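Local coordinates for pili retraction protein PilT (Thermus thermophilus, PDB 5FL3) that binds ADP and probably hydrolyses ATP, as expected of a P-loop ATPase of the secretion family thought to drive retraction of type IV pili, at residues Phe80-Thr83 / Arg89-Cys92; Phe174-Lys177 / Leu182-Gln185; Leu265-Leu270 / Glu302-Glu307; Thr297-Glu302 / Thr310-Glu315. All coordinates share one frame; numbering follows the deposited sequence.

Contact 1. Residues Phe80-Thr83 / Arg89-Cys92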
loop_
_atom_site.group_PDB
_atom_site.type_symbol
_atom_site.label_atom_id
_atom_site.label_comp_id
_atom_site.label_asym_id
_atom_site.label_seq_id
_atom_site.Cartn_x
_atom_site.Cartn_y
_atom_site.Cartn_z
ATOM N N PHE A 80 -8.093 -19.614 0.683
ATOM C CA PHE A 80 -6.998 -20.586 0.790
ATOM C C PHE A 80 -5.732 -20.240 -0.027
ATOM O O PHE A 80 -5.785 -19.544 -1.048
ATOM C CB PHE A 80 -7.507 -21.988 0.392
ATOM C CG PHE A 80 -7.893 -22.113 -1.062
ATOM C CD1 PHE A 80 -9.178 -21.785 -1.490
ATOM C CD2 PHE A 80 -6.968 -22.545 -2.006
ATOM C CE1 PHE A 80 -9.532 -21.887 -2.821
ATOM C CE2 PHE A 80 -7.321 -22.648 -3.339
ATOM C CZ PHE A 80 -8.610 -22.313 -3.743
ATOM N N ALA A 81 -4.591 -20.741 0.437
ATOM C CA ALA A 81 -3.326 -20.567 -0.275
ATOM C C ALA A 81 -3.116 -21.641 -1.335
ATOM O O ALA A 81 -3.535 -22.781 -1.182
ATOM C CB ALA A 81 -2.162 -20.574 0.705
ATOM N N TYR A 82 -2.450 -21.275 -2.416
ATOM C CA TYR A 82 -2.129 -22.243 -3.441
ATOM C C TYR A 82 -0.838 -21.838 -4.139
ATOM O O TYR A 82 -0.640 -20.668 -4.468
ATOM C CB TYR A 82 -3.273 -22.375 -4.435
ATOM C CG TYR A 82 -2.887 -23.146 -5.672
ATOM C CD1 TYR A 82 -2.853 -24.538 -5.667
ATOM C CD2 TYR A 82 -2.553 -22.484 -6.846
ATOM C CE1 TYR A 82 -2.490 -25.241 -6.791
ATOM C CE2 TYR A 82 -2.189 -23.181 -7.977
ATOM C CZ TYR A 82 -2.158 -24.557 -7.945
ATOM O OH TYR A 82 -1.799 -25.244 -9.082
ATOM N N THR A 83 0.048 -22.802 -4.358
ATOM C CA THR A 83 1.333 -22.481 -4.960
ATOM C C THR A 83 1.627 -23.260 -6.235
ATOM O O THR A 83 1.437 -24.469 -6.291
ATOM C CB THR A 83 2.449 -22.739 -3.978
ATOM O OG1 THR A 83 2.042 -22.263 -2.696
ATOM C CG2 THR A 83 3.716 -22.021 -4.422
ATOM N N ARG A 89 2.935 -17.632 -5.741
ATOM C CA ARG A 89 2.080 -17.958 -4.606
ATOM C C ARG A 89 0.809 -17.147 -4.717
ATOM O O ARG A 89 0.862 -15.933 -4.994
ATOM C CB ARG A 89 2.767 -17.662 -3.276
ATOM C CG ARG A 89 4.125 -18.311 -3.090
ATOM C CD ARG A 89 4.371 -18.588 -1.623
ATOM N NE ARG A 89 5.749 -18.985 -1.354
ATOM C CZ ARG A 89 6.210 -19.321 -0.149
ATOM N NH1 ARG A 89 5.396 -19.329 0.910
ATOM N NH2 ARG A 89 7.487 -19.663 -0.000
ATOM N N PHE A 90 -0.321 -17.824 -4.493
ATOM C CA PHE A 90 -1.657 -17.236 -4.581
ATOM C C PHE A 90 -2.396 -17.358 -3.266
ATOM O O PHE A 90 -2.293 -18.369 -2.584
ATOM C CB PHE A 90 -2.508 -17.918 -5.668
ATOM C CG PHE A 90 -1.888 -17.921 -7.042
ATOM C CD1 PHE A 90 -2.098 -16.858 -7.921
ATOM C CD2 PHE A 90 -1.113 -18.996 -7.466
ATOM C CE1 PHE A 90 -1.533 -16.857 -9.205
ATOM C CE2 PHE A 90 -0.534 -19.004 -8.749
ATOM C CZ PHE A 90 -0.746 -17.928 -9.615
ATOM N N ARG A 91 -3.158 -16.331 -2.911
ATOM C CA ARG A 91 -4.239 -16.510 -1.962
ATOM C C ARG A 91 -5.517 -16.516 -2.793
ATOM O O ARG A 91 -5.663 -15.724 -3.717
ATOM C CB ARG A 91 -4.261 -15.416 -0.889
ATOM C CG ARG A 91 -3.234 -15.596 0.228
ATOM C CD ARG A 91 -3.866 -15.400 1.611
ATOM N NE ARG A 91 -4.725 -16.526 1.975
ATOM C CZ ARG A 91 -4.378 -17.523 2.792
ATOM N NH1 ARG A 91 -3.185 -17.528 3.370
ATOM N NH2 ARG A 91 -5.236 -18.512 3.045
ATOM N N CYS A 92 -6.427 -17.429 -2.484
ATOM C CA CYS A 92 -7.584 -17.665 -3.333
ATOM C C CYS A 92 -8.880 -17.565 -2.559
ATOM O O CYS A 92 -9.008 -18.094 -1.457
ATOM C CB CYS A 92 -7.492 -19.045 -4.002
ATOM S SG CYS A 92 -5.925 -19.313 -4.843
#
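Phe80 and Cys92, like Tyr82 and Phe90, are hydrogen-bonded pairs of an antiparallel beta hairpin whose strand 78-84 forms one edge of the six-stranded N-terminal sheet. Each pair closes a two-bond ring: Phe80 N reaches Cys92 O at 2.8 Å, and Tyr82 N reaches Phe90 O at 2.9 Å, both answered by a bond in reverse. All four of these side chains lie on one face of the sheet. There the Phe80 ring, with CG between its own N and carbonyl carbon (chi1 66°), leans across the strands and offers one face to Cys92. Cys92 CB sits 3.6 Å from the centroid of the Phe80 ring in a CH-pi contact, whereas the sulfur approaches that ring obliquely. Phe90 runs alongside Tyr82, CD2 of one ring 3.8 Å from CD2 of the other. With an alanine at Phe80 the ring is gone, and the Cys92 methylene would probably lose its aromatic cover, with a gap opening beside Leu64. On the other face Arg91 bends back, one face of its guanidinium turned to Ala81 with CB offset from the centre, while NE makes a salt bridge to Asp79. Helix 11-21 meets the aromatic face through Val13 and Val20. Strand alternation thus divides the chemistry: Phe80, Tyr82, Phe90 and Cys92 make an aromatic and sulfur face, Ala81, Thr83, Arg89 and Arg91 a more polar, more exposed one.

Contact 2. Residues Phe174-Lys177 / Leu182-Gln185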
loop_
_atom_site.group_PDB
_atom_site.type_symbol
_atom_site.label_atom_id
_atom_site.label_comp_id
_atom_site.label_asym_id
_atom_site.label_seq_id
_atom_site.Cartn_x
_atom_site.Cartn_y
_atom_site.Cartn_z
ATOM N N PHE A 174 3.408 -8.852 0.032
ATOM C CA PHE A 174 4.775 -9.195 -0.357
ATOM C C PHE A 174 5.417 -10.112 0.672
ATOM O O PHE A 174 5.254 -9.898 1.877
ATOM C CB PHE A 174 5.619 -7.937 -0.510
ATOM C CG PHE A 174 5.268 -7.132 -1.708
ATOM C CD1 PHE A 174 5.870 -7.390 -2.930
ATOM C CD2 PHE A 174 4.329 -6.119 -1.623
ATOM C CE1 PHE A 174 5.544 -6.650 -4.041
ATOM C CE2 PHE A 174 3.996 -5.377 -2.729
ATOM C CZ PHE A 174 4.600 -5.641 -3.941
ATOM N N LEU A 175 6.142 -11.127 0.198
ATOM C CA LEU A 175 6.913 -12.011 1.077
ATOM C C LEU A 175 8.386 -11.595 1.132
ATOM O O LEU A 175 9.074 -11.532 0.107
ATOM C CB LEU A 175 6.799 -13.457 0.617
ATOM C CG LEU A 175 5.390 -14.008 0.741
ATOM C CD1 LEU A 175 5.296 -15.355 0.039
ATOM C CD2 LEU A 175 4.992 -14.110 2.212
ATOM N N HIS A 176 8.864 -11.301 2.333
ATOM C CA HIS A 176 10.262 -10.938 2.524
ATOM C C HIS A 176 11.040 -12.123 3.035
ATOM O O HIS A 176 10.560 -12.870 3.896
ATOM C CB HIS A 176 10.411 -9.787 3.515
ATOM C CG HIS A 176 9.752 -8.522 3.081
ATOM N ND1 HIS A 176 10.394 -7.576 2.313
ATOM C CD2 HIS A 176 8.511 -8.036 3.317
ATOM C CE1 HIS A 176 9.578 -6.558 2.100
ATOM N NE2 HIS A 176 8.427 -6.815 2.695
ATOM N N LYS A 177 12.242 -12.305 2.514
ATOM C CA LYS A 177 13.130 -13.280 3.116
ATOM C C LYS A 177 14.069 -12.555 4.085
ATOM O O LYS A 177 14.192 -11.336 4.049
ATOM C CB LYS A 177 13.895 -14.058 2.046
ATOM C CG LYS A 177 14.778 -13.215 1.189
ATOM C CD LYS A 177 15.357 -14.019 0.047
ATOM C CE LYS A 177 16.335 -13.178 -0.771
ATOM N NZ LYS A 177 17.595 -12.888 -0.009
ATOM N N LEU A 182 15.686 -9.433 10.602
ATOM C CA LEU A 182 14.587 -10.375 10.747
ATOM C C LEU A 182 13.315 -9.689 10.259
ATOM O O LEU A 182 13.070 -8.521 10.550
ATOM C CB LEU A 182 14.411 -10.831 12.189
ATOM C CG LEU A 182 15.561 -11.581 12.836
ATOM C CD1 LEU A 182 15.183 -11.938 14.278
ATOM C CD2 LEU A 182 15.863 -12.814 12.025
ATOM N N VAL A 183 12.519 -10.406 9.487
ATOM C CA VAL A 183 11.259 -9.874 9.026
ATOM C C VAL A 183 10.180 -10.850 9.455
ATOM O O VAL A 183 10.075 -11.943 8.913
ATOM C CB VAL A 183 11.250 -9.661 7.505
ATOM C CG1 VAL A 183 9.990 -8.919 7.081
ATOM C CG2 VAL A 183 12.443 -8.859 7.113
ATOM N N VAL A 184 9.418 -10.452 10.469
ATOM C CA VAL A 184 8.371 -11.266 11.057
ATOM C C VAL A 184 7.070 -10.746 10.504
ATOM O O VAL A 184 6.691 -9.611 10.785
ATOM C CB VAL A 184 8.375 -11.170 12.592
ATOM C CG1 VAL A 184 7.158 -11.852 13.183
ATOM C CG2 VAL A 184 9.664 -11.767 13.158
ATOM N N GLN A 185 6.390 -11.570 9.709
ATOM C CA GLN A 185 5.150 -11.153 9.044
ATOM C C GLN A 185 3.935 -11.941 9.534
ATOM O O GLN A 185 3.845 -13.167 9.404
ATOM C CB GLN A 185 5.292 -11.279 7.530
ATOM C CG GLN A 185 6.573 -10.643 6.996
ATOM C CD GLN A 185 6.592 -10.614 5.488
ATOM O OE1 GLN A 185 7.300 -11.394 4.849
ATOM N NE2 GLN A 185 5.794 -9.727 4.907
#
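The Gln185 carboxamide lies at the edge of the His176 ring, the two planes turned 56° apart. Gln185 CD lies near the plane of the imidazole, and Gln185 NE2 comes within 3.6 Å of His176 CD2; Val183 CG1 approaches the same ring obliquely. The amide itself bonds in two directions. Gln185 NE2 donates to Phe174 O at 3.1 Å, nearly straight at 165° and close to the amide's own plane, while Gln185 OE1 accepts from His176 N at 3.0 Å. With CG anti to the carbonyl carbon (chi1 -49°) and the chain extended beyond it, Gln185 stretches from strand 182-187 to grip the loop backbone at two residues, two positions apart. Its NE2 has a further acceptor in Glu169 OE2, on the adjacent strand 164-169. Beside these polar links, Val183 CG1 packs on His176 CB at 3.7 Å, and Ile154 of helix 146-160 also touches the histidine. A leucine in place of Gln185 would probably leave Phe174 O, His176 N and Glu169 OE2 without this partner and hold the loop less firmly. That loop carries Phe174, whose side chain lies about 5 Å from the bound ADP and close to Ser147 and Thr148. A single carboxamide, NE2 donating to the loop and to Glu169 and OE1 accepting from His176 N, therefore ties the edge strand of the ATPase sheet to a loop bordering the nucleotide pocket.

Contact 3. Residues Leu265-Leu270 / Glu302-Glu307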
loop_
_atom_site.group_PDB
_atom_site.type_symbol
_atom_site.label_atom_id
_atom_site.label_comp_id
_atom_site.label_asym_id
_atom_site.label_seq_id
_atom_site.Cartn_x
_atom_site.Cartn_y
_atom_site.Cartn_z
ATOM N N LEU A 265 1.337 14.762 20.276
ATOM C CA LEU A 265 1.767 13.405 19.969
ATOM C C LEU A 265 2.115 13.265 18.491
ATOM O O LEU A 265 3.167 12.719 18.144
ATOM C CB LEU A 265 0.688 12.400 20.366
ATOM C CG LEU A 265 1.002 10.918 20.177
ATOM C CD1 LEU A 265 2.252 10.493 20.937
ATOM C CD2 LEU A 265 -0.190 10.080 20.604
ATOM N N LEU A 266 1.248 13.770 17.619
ATOM C CA LEU A 266 1.502 13.644 16.193
ATOM C C LEU A 266 2.764 14.412 15.773
ATOM O O LEU A 266 3.636 13.857 15.094
ATOM C CB LEU A 266 0.295 14.109 15.390
ATOM C CG LEU A 266 0.402 14.001 13.860
ATOM C CD1 LEU A 266 0.832 12.618 13.402
ATOM C CD2 LEU A 266 -0.917 14.374 13.237
ATOM N N ALA A 267 2.883 15.663 16.211
ATOM C CA ALA A 267 4.014 16.497 15.811
ATOM C C ALA A 267 5.371 15.910 16.212
ATOM O O ALA A 267 6.330 15.979 15.434
ATOM C CB ALA A 267 3.867 17.898 16.382
ATOM N N GLU A 268 5.470 15.324 17.402
ATOM C CA GLU A 268 6.795 14.916 17.858
ATOM C C GLU A 268 7.233 13.565 17.265
ATOM O O GLU A 268 8.424 13.360 17.003
ATOM C CB GLU A 268 6.862 14.895 19.391
ATOM C CG GLU A 268 6.092 13.790 20.109
ATOM C CD GLU A 268 6.239 13.881 21.641
ATOM O OE1 GLU A 268 7.368 14.138 22.143
ATOM O OE2 GLU A 268 5.217 13.709 22.347
ATOM N N SER A 269 6.277 12.674 16.994
ATOM C CA SER A 269 6.604 11.345 16.455
ATOM C C SER A 269 6.533 11.189 14.907
ATOM O O SER A 269 7.041 10.210 14.365
ATOM C CB SER A 269 5.698 10.300 17.113
ATOM O OG SER A 269 4.360 10.766 17.174
ATOM N N LEU A 270 5.934 12.137 14.191
ATOM C CA LEU A 270 5.895 12.044 12.725
ATOM C C LEU A 270 7.276 12.246 12.102
ATOM O O LEU A 270 8.063 13.057 12.589
ATOM C CB LEU A 270 4.915 13.065 12.144
ATOM C CG LEU A 270 4.544 12.903 10.670
ATOM C CD1 LEU A 270 4.022 11.500 10.392
ATOM C CD2 LEU A 270 3.517 13.931 10.227
ATOM N N GLU A 302 6.348 22.444 14.232
ATOM C CA GLU A 302 5.647 23.611 14.755
ATOM C C GLU A 302 4.271 23.731 14.137
ATOM O O GLU A 302 3.278 23.881 14.835
ATOM C CB GLU A 302 6.442 24.883 14.473
ATOM C CG GLU A 302 7.802 24.875 15.082
ATOM C CD GLU A 302 7.730 24.651 16.574
ATOM O OE1 GLU A 302 6.728 25.091 17.190
ATOM O OE2 GLU A 302 8.666 24.026 17.127
ATOM N N LEU A 303 4.245 23.666 12.810
ATOM C CA LEU A 303 3.026 23.752 12.020
ATOM C C LEU A 303 1.991 22.711 12.436
ATOM O O LEU A 303 0.796 23.013 12.555
ATOM C CB LEU A 303 3.366 23.590 10.540
ATOM C CG LEU A 303 3.740 24.846 9.749
ATOM C CD1 LEU A 303 4.475 25.889 10.596
ATOM C CD2 LEU A 303 4.569 24.448 8.546
ATOM N N LEU A 304 2.467 21.482 12.636
ATOM C CA LEU A 304 1.641 20.383 13.115
ATOM C C LEU A 304 1.085 20.662 14.522
ATOM O O LEU A 304 -0.102 20.481 14.805
ATOM C CB LEU A 304 2.457 19.080 13.115
ATOM C CG LEU A 304 2.464 18.143 11.894
ATOM C CD1 LEU A 304 2.560 18.888 10.601
ATOM C CD2 LEU A 304 3.614 17.151 11.995
ATOM N N LYS A 305 1.963 21.118 15.403
ATOM C CA LYS A 305 1.611 21.247 16.802
ATOM C C LYS A 305 0.652 22.422 17.021
ATOM O O LYS A 305 -0.109 22.431 17.990
ATOM C CB LYS A 305 2.892 21.377 17.638
ATOM C CG LYS A 305 2.686 21.800 19.069
ATOM C CD LYS A 305 3.997 21.819 19.845
ATOM C CE LYS A 305 3.805 22.400 21.262
ATOM N NZ LYS A 305 2.650 23.383 21.423
ATOM N N ASP A 306 0.664 23.376 16.092
ATOM C CA ASP A 306 -0.165 24.578 16.170
ATOM C C ASP A 306 -1.255 24.587 15.100
ATOM O O ASP A 306 -0.958 24.726 13.919
ATOM C CB ASP A 306 0.711 25.828 16.023
ATOM C CG ASP A 306 -0.036 27.134 16.354
ATOM O OD1 ASP A 306 -1.291 27.159 16.345
ATOM O OD2 ASP A 306 0.656 28.148 16.623
ATOM N N GLU A 307 -2.514 24.486 15.518
ATOM C CA GLU A 307 -3.634 24.410 14.581
ATOM C C GLU A 307 -3.746 25.602 13.607
ATOM O O GLU A 307 -4.210 25.448 12.471
ATOM C CB GLU A 307 -4.942 24.253 15.355
ATOM C CG GLU A 307 -6.173 24.547 14.531
ATOM C CD GLU A 307 -7.451 24.142 15.232
ATOM O OE1 GLU A 307 -7.391 23.754 16.424
ATOM O OE2 GLU A 307 -8.521 24.207 14.586
#
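Ala267 presents its methyl group to two successive residues of the facing helix: its CB lies 3.7 Å from Leu304 CB and 3.8 Å from Lys305 CB. Because the side chain ends at CB, the backbones can come close, with the CA atoms of Ala267 and Leu304 only 5.3 Å apart. The larger neighbours are arranged around this near approach. Leu304 sends its CD2 branch past Ala267, 3.9 Å from Ala267 CA, and on to Leu270, where the two CD2 methyls meet at 3.7 Å. Leu270 reaches this point because its CG is anti to the backbone N (chi1 -168°), and the two leucines cross at about a right angle, so that they meet by single methyls and do not run alongside one another. Lys305 behaves differently along its length. Only its CB adds to the apolar contact; from there CG is anti to the backbone N (chi1 168°) and the chain runs extended away from Ala267, bending at its last torsion. The interface joins the C-terminal parts of helices 259-269 and 298-305, just where Leu270 leaves the first helix to begin strand 270-280. Ile247 of helix 243-251 and Ile313 of helix 313-318 also touch Leu304, enclosing it among aliphatic groups. Arg263 of helix 259-269 bonds to Leu304 O, and Arg301 of helix 298-305 to Ala267 O, so polar links also join this pair of helices. Between the side chains of the two segments the contact is apolar, resting on dispersion and the exclusion of water from buried methyls, with the small Ala267 allowing the close approach.

Contact 4. Residues Thr297-Glu302 / Thr310-Glu315. Unlike the reference sequence in segment 310-315: Thr310 (reference Met).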
loop_
_atom_site.group_PDB
_atom_site.type_symbol
_atom_site.label_atom_id
_atom_site.label_comp_id
_atom_site.label_asym_id
_atom_site.label_seq_id
_atom_site.Cartn_x
_atom_site.Cartn_y
_atom_site.Cartn_z
ATOM N N THR A 297 10.402 18.119 9.428
ATOM C CA THR A 297 11.472 18.978 9.918
ATOM C C THR A 297 11.041 19.657 11.234
ATOM O O THR A 297 9.856 19.601 11.606
ATOM C CB THR A 297 11.827 20.037 8.873
ATOM O OG1 THR A 297 10.720 20.924 8.708
ATOM C CG2 THR A 297 12.133 19.378 7.539
ATOM N N PRO A 298 11.997 20.270 11.959
ATOM C CA PRO A 298 11.622 21.046 13.145
ATOM C C PRO A 298 10.562 22.097 12.851
ATOM O O PRO A 298 9.605 22.255 13.624
ATOM C CB PRO A 298 12.940 21.694 13.559
ATOM C CG PRO A 298 13.988 20.685 13.149
ATOM C CD PRO A 298 13.459 20.058 11.881
ATOM N N TYR A 299 10.712 22.795 11.730
ATOM C CA TYR A 299 9.749 23.825 11.374
ATOM C C TYR A 299 8.377 23.194 11.115
ATOM O O TYR A 299 7.367 23.692 11.604
ATOM C CB TYR A 299 10.239 24.636 10.163
ATOM C CG TYR A 299 9.215 25.633 9.653
ATOM C CD1 TYR A 299 9.015 26.860 10.287
ATOM C CD2 TYR A 299 8.449 25.343 8.536
ATOM C CE1 TYR A 299 8.063 27.767 9.814
ATOM C CE2 TYR A 299 7.509 26.229 8.053
ATOM C CZ TYR A 299 7.310 27.435 8.690
ATOM O OH TYR A 299 6.349 28.285 8.177
ATOM N N VAL A 300 8.342 22.086 10.376
ATOM C CA VAL A 300 7.077 21.420 10.065
ATOM C C VAL A 300 6.378 20.966 11.346
ATOM O O VAL A 300 5.149 20.979 11.442
ATOM C CB VAL A 300 7.294 20.209 9.132
ATOM C CG1 VAL A 300 6.027 19.358 9.023
ATOM C CG2 VAL A 300 7.734 20.678 7.762
ATOM N N ARG A 301 7.170 20.583 12.343
ATOM C CA ARG A 301 6.603 20.111 13.600
ATOM C C ARG A 301 5.831 21.223 14.307
ATOM O O ARG A 301 4.788 20.972 14.902
ATOM C CB ARG A 301 7.699 19.544 14.504
ATOM C CG ARG A 301 8.253 18.239 14.002
ATOM C CD ARG A 301 9.124 17.529 15.025
ATOM N NE ARG A 301 9.185 16.104 14.710
ATOM C CZ ARG A 301 10.257 15.479 14.226
ATOM N NH1 ARG A 301 11.390 16.148 14.028
ATOM N NH2 ARG A 301 10.199 14.176 13.953
ATOM N N GLU A 302 6.348 22.444 14.232
ATOM C CA GLU A 302 5.647 23.611 14.755
ATOM C C GLU A 302 4.271 23.731 14.137
ATOM O O GLU A 302 3.278 23.881 14.835
ATOM C CB GLU A 302 6.442 24.883 14.473
ATOM C CG GLU A 302 7.802 24.875 15.082
ATOM C CD GLU A 302 7.730 24.651 16.574
ATOM O OE1 GLU A 302 6.728 25.091 17.190
ATOM O OE2 GLU A 302 8.666 24.026 17.127
ATOM N N THR A 310 -1.096 25.226 10.713
ATOM C CA THR A 310 -1.084 23.909 10.065
ATOM C C THR A 310 -1.278 23.977 8.543
ATOM O O THR A 310 -0.624 23.234 7.810
ATOM C CB THR A 310 -2.150 22.975 10.671
ATOM O OG1 THR A 310 -1.795 22.661 12.020
ATOM C CG2 THR A 310 -2.241 21.684 9.884
ATOM N N PRO A 311 -2.164 24.862 8.051
ATOM C CA PRO A 311 -2.224 24.925 6.586
ATOM C C PRO A 311 -0.931 25.444 5.931
ATOM O O PRO A 311 -0.714 25.174 4.753
ATOM C CB PRO A 311 -3.394 25.872 6.337
ATOM C CG PRO A 311 -4.270 25.694 7.533
ATOM C CD PRO A 311 -3.312 25.550 8.671
ATOM N N GLN A 312 -0.070 26.120 6.687
ATOM C CA GLN A 312 1.250 26.536 6.199
ATOM C C GLN A 312 2.143 25.349 5.866
ATOM O O GLN A 312 3.350 25.485 5.662
ATOM C CB GLN A 312 1.958 27.415 7.227
ATOM C CG GLN A 312 1.423 28.831 7.325
ATOM C CD GLN A 312 1.946 29.552 8.557
ATOM O OE1 GLN A 312 1.176 30.176 9.286
ATOM N NE2 GLN A 312 3.260 29.467 8.797
ATOM N N ILE A 313 1.533 24.177 5.831
ATOM C CA ILE A 313 2.199 22.954 5.451
ATOM C C ILE A 313 2.411 22.969 3.936
ATOM O O ILE A 313 3.453 22.525 3.447
ATOM C CB ILE A 313 1.378 21.716 5.953
ATOM C CG1 ILE A 313 2.320 20.685 6.545
ATOM C CG2 ILE A 313 0.439 21.141 4.903
ATOM C CD1 ILE A 313 3.208 21.280 7.629
ATOM N N LYS A 314 1.442 23.539 3.213
ATOM C CA LYS A 314 1.513 23.692 1.762
ATOM C C LYS A 314 2.790 24.408 1.360
ATOM O O LYS A 314 3.593 23.907 0.568
ATOM C CB LYS A 314 0.299 24.468 1.253
ATOM C CG LYS A 314 0.233 24.614 -0.262
ATOM C CD LYS A 314 -1.152 25.074 -0.697
ATOM C CE LYS A 314 -1.266 26.586 -0.747
ATOM N NZ LYS A 314 -0.755 27.130 -2.040
ATOM N N GLU A 315 2.976 25.583 1.944
ATOM C CA GLU A 315 4.091 26.442 1.602
ATOM C C GLU A 315 5.392 25.732 1.980
ATOM O O GLU A 315 6.363 25.751 1.224
ATOM C CB GLU A 315 3.934 27.810 2.297
ATOM C CG GLU A 315 2.701 28.648 1.815
ATOM C CD GLU A 315 1.335 28.260 2.465
ATOM O OE1 GLU A 315 1.276 27.331 3.295
ATOM O OE2 GLU A 315 0.298 28.877 2.119
#
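Tyr299 CG and Val300 CG1 both lie anti to their backbone N, and so reach the segment 310-315. In Tyr299 this torsion (chi1 174°) carries the phenol along the surface until its OH stands 3.4 Å from Gln312 NE2. Val300 CG1 meets Ile313 CD1, the far end of the isoleucine, at 3.7 Å. In each pair the side chains cross at about a right angle, and the Tyr299 ring is turned 40° from the Gln312 amide. The bond from Gln312 NE2 to Tyr299 OH is weak, bent to 134° at the hydrogen. Around the apolar pair, Leu294 of strand 287-295 touches both Val300 and Ile313, and Met325 touches Val300. Helix 298-305 begins at Thr297, the N-cap residue, whose OG1 accepts from Val300 N at 3.1 Å and so holds the first turn that bears both contacting side chains. The contact thus packs the start of one short helix against the start of helix 313-318. Its buried methyl contact is likely to contribute more than the weak, bent hydrogen bond nearer the surface.

Overall arrangement
Contacts 3 and 4 form one neighbourhood, their centres about 9 Å apart, because both use helix 298-305: 265-270 packs on its end and 310-315 on its beginning. Arg301 stitches them together, its NE 2.9 Å from Ala267 O, and Thr310 OG1 lies 2.7 Å from Leu303 O in a probable hydrogen bond. Contact 1, in the N-terminal sheet, lies about 42 Å from contact 3, centre to centre, on the opposite side of the chain's centre. Contact 2 is nearest the bound ADP and touches contact 1 where Leu175 CD1 meets Arg89 CD at 3.8 Å, a packing link between the hairpin and the nucleotide-binding part. Contacts 3 and 4 lie away from that site.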